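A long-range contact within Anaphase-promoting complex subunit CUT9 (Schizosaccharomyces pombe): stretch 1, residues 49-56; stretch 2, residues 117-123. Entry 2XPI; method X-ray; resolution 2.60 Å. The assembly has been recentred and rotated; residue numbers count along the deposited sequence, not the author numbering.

Stretch 1, residues 49-56: STLTISPM
Stretch 2, residues 117-123: PNDAFWL

What backbones meet here? Residues 117-123 form regular helix, with Phe-121 N bonded to Pro-117 O (2.8 Å), Trp-122 N to Asn-118 O (3.2 Å) and Leu-123 N to Asp-119 O (3.0 Å). Against it lies a compact turn: Thr-50 to Thr-52 have helical phi/psi, Ile-53 sits at -95/0 with its N bonded to Thr-50 O (2.7 Å), and Ser-54 extends to -67/134 before the 3-10 segment begins at Pro-55. The closest register pairs Ile-53 CA with Asn-118 CA at 6.3 Å, and 299 Å² is buried in all.

How does the helix begin the contact? Pro-117 stays out of reach, so Asn-118 is first. Its CA-to-CB bond points toward the turn, chi1 is m, and its CB lies 3.4 Å from Ile-53 CG2. This is van der Waals packing through the aliphatic base of a polar side chain. Asp-119 has its CA-to-CB bond directed away, though the end of its side chain comes nearer without making contact, and Ala-120 is out of reach.

What does Phe-121 offer? With chi1 t (168°) and chi2 77°, its ring presents one face to Ile-53, whose m,t rotamer brings CD1 to 4.0 Å from Phe-121 CD2. The methyl of Thr-50 (chi1 p) also joins this apolar patch, CG2 lying 3.6 Å from Phe-121 CZ.

Why is Trp-122 the polar link? Chi1 of -76° and chi2 of 114° direct its indole NH to the turn's backbone, where Trp-122 NE1 donates to Ile-53 O at 2.9 Å, with an N-H...O angle of 147°. The position of NE1 is less certain because the model crowds it. Around this bond the indole packs against the turn: Ile-53 CG2 approaches its edge, 3.5 Å from Trp-122 CD1, while Pro-55 CD lies 4.4 Å from Trp-122 CE2. Leu-123 lies beyond reach.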

# COMPACT_ATOMS: atom_id res chain seq x y z
N SER A 49 -14.85 -21.99 4.19
CA SER A 49 -13.96 -20.88 3.81
C SER A 49 -14.57 -20.10 2.66
O SER A 49 -15.73 -20.26 2.34
CB SER A 49 -12.59 -21.42 3.40
OG SER A 49 -12.68 -22.20 2.22
N THR A 50 -13.78 -19.25 2.02
CA THR A 50 -14.32 -18.48 0.92
C THR A 50 -14.57 -19.34 -0.32
O THR A 50 -15.41 -19.02 -1.13
CB THR A 50 -13.44 -17.28 0.57
OG1 THR A 50 -12.12 -17.73 0.23
CG2 THR A 50 -13.37 -16.36 1.77
N LEU A 51 -13.84 -20.44 -0.46
CA LEU A 51 -14.07 -21.34 -1.57
C LEU A 51 -15.55 -21.60 -1.78
O LEU A 51 -16.02 -21.67 -2.91
CB LEU A 51 -13.31 -22.65 -1.37
CG LEU A 51 -11.78 -22.49 -1.32
CD1 LEU A 51 -11.09 -23.85 -1.32
CD2 LEU A 51 -11.32 -21.63 -2.50
N THR A 52 -16.30 -21.74 -0.68
CA THR A 52 -17.75 -21.96 -0.74
C THR A 52 -18.55 -20.80 -1.39
O THR A 52 -19.59 -21.02 -1.99
CB THR A 52 -18.32 -22.27 0.66
OG1 THR A 52 -18.08 -23.64 0.98
CG2 THR A 52 -19.82 -22.04 0.70
N ILE A 53 -18.04 -19.58 -1.26
CA ILE A 53 -18.64 -18.38 -1.83
C ILE A 53 -18.06 -18.01 -3.19
O ILE A 53 -18.40 -16.98 -3.74
CB ILE A 53 -18.31 -17.12 -0.99
CG1 ILE A 53 -18.56 -17.30 0.49
CG2 ILE A 53 -19.12 -15.92 -1.45
CD1 ILE A 53 -18.15 -16.05 1.23
N SER A 54 -17.12 -18.77 -3.70
CA SER A 54 -16.57 -18.40 -4.99
C SER A 54 -17.66 -18.54 -6.07
O SER A 54 -18.40 -19.52 -6.08
CB SER A 54 -15.36 -19.26 -5.31
OG SER A 54 -14.84 -18.93 -6.58
N PRO A 55 -17.80 -17.53 -6.95
CA PRO A 55 -18.68 -17.66 -8.12
C PRO A 55 -18.37 -18.94 -8.89
O PRO A 55 -19.27 -19.53 -9.46
CB PRO A 55 -18.32 -16.46 -8.98
CG PRO A 55 -17.68 -15.48 -8.05
CD PRO A 55 -17.17 -16.21 -6.85
N MET A 56 -17.11 -19.36 -8.90
CA MET A 56 -16.71 -20.55 -9.65
C MET A 56 -17.38 -21.84 -9.19
O MET A 56 -17.08 -22.89 -9.73
CB MET A 56 -15.19 -20.73 -9.63
CG MET A 56 -14.42 -19.64 -10.37
SD MET A 56 -14.85 -19.62 -12.12
CE MET A 56 -14.05 -21.14 -12.63
N PRO A 117 -25.47 -11.28 0.95
CA PRO A 117 -24.26 -11.17 1.77
C PRO A 117 -22.98 -11.55 1.02
O PRO A 117 -21.98 -10.85 1.11
CB PRO A 117 -24.53 -12.16 2.91
CG PRO A 117 -26.04 -12.13 3.06
CD PRO A 117 -26.55 -12.00 1.66
N ASN A 118 -23.01 -12.66 0.28
CA ASN A 118 -21.84 -13.07 -0.49
C ASN A 118 -21.39 -12.00 -1.47
O ASN A 118 -20.20 -11.87 -1.75
CB ASN A 118 -22.12 -14.36 -1.23
CG ASN A 118 -22.33 -15.51 -0.28
OD1 ASN A 118 -22.71 -16.61 -0.69
ND2 ASN A 118 -22.09 -15.27 1.01
N ASP A 119 -22.33 -11.22 -1.98
CA ASP A 119 -21.96 -10.14 -2.88
C ASP A 119 -21.38 -8.95 -2.14
O ASP A 119 -20.45 -8.32 -2.63
CB ASP A 119 -23.14 -9.78 -3.79
CG ASP A 119 -23.47 -10.90 -4.74
OD1 ASP A 119 -22.53 -11.64 -5.10
OD2 ASP A 119 -24.66 -11.08 -5.09
N ALA A 120 -21.93 -8.65 -0.97
CA ALA A 120 -21.36 -7.65 -0.08
C ALA A 120 -19.94 -8.03 0.31
O ALA A 120 -19.05 -7.19 0.35
CB ALA A 120 -22.21 -7.51 1.16
N PHE A 121 -19.73 -9.31 0.61
CA PHE A 121 -18.40 -9.77 0.94
C PHE A 121 -17.40 -9.47 -0.18
O PHE A 121 -16.35 -8.87 0.04
CB PHE A 121 -18.39 -11.28 1.19
CG PHE A 121 -17.01 -11.86 1.26
CD1 PHE A 121 -16.24 -11.70 2.41
CD2 PHE A 121 -16.47 -12.54 0.18
CE1 PHE A 121 -14.94 -12.23 2.48
CE2 PHE A 121 -15.17 -13.07 0.24
CZ PHE A 121 -14.41 -12.91 1.40
N TRP A 122 -17.74 -9.91 -1.38
CA TRP A 122 -16.82 -9.81 -2.50
C TRP A 122 -16.56 -8.37 -2.90
O TRP A 122 -15.45 -8.02 -3.33
CB TRP A 122 -17.31 -10.65 -3.68
CG TRP A 122 -17.08 -12.12 -3.46
CD1 TRP A 122 -18.04 -13.10 -3.29
CD2 TRP A 122 -15.82 -12.77 -3.33
NE1 TRP A 122 -17.43 -14.31 -3.10
CE2 TRP A 122 -16.07 -14.14 -3.11
CE3 TRP A 122 -14.49 -12.33 -3.37
CZ2 TRP A 122 -15.04 -15.08 -2.95
CZ3 TRP A 122 -13.46 -13.27 -3.21
CH2 TRP A 122 -13.74 -14.62 -3.00
N LEU A 123 -17.58 -7.52 -2.72
CA LEU A 123 -17.43 -6.09 -2.98
C LEU A 123 -16.49 -5.51 -1.94
O LEU A 123 -15.57 -4.75 -2.27
CB LEU A 123 -18.78 -5.40 -2.90
CG LEU A 123 -18.99 -4.12 -3.72
CD1 LEU A 123 -19.84 -3.10 -2.97
CD2 LEU A 123 -17.69 -3.50 -4.20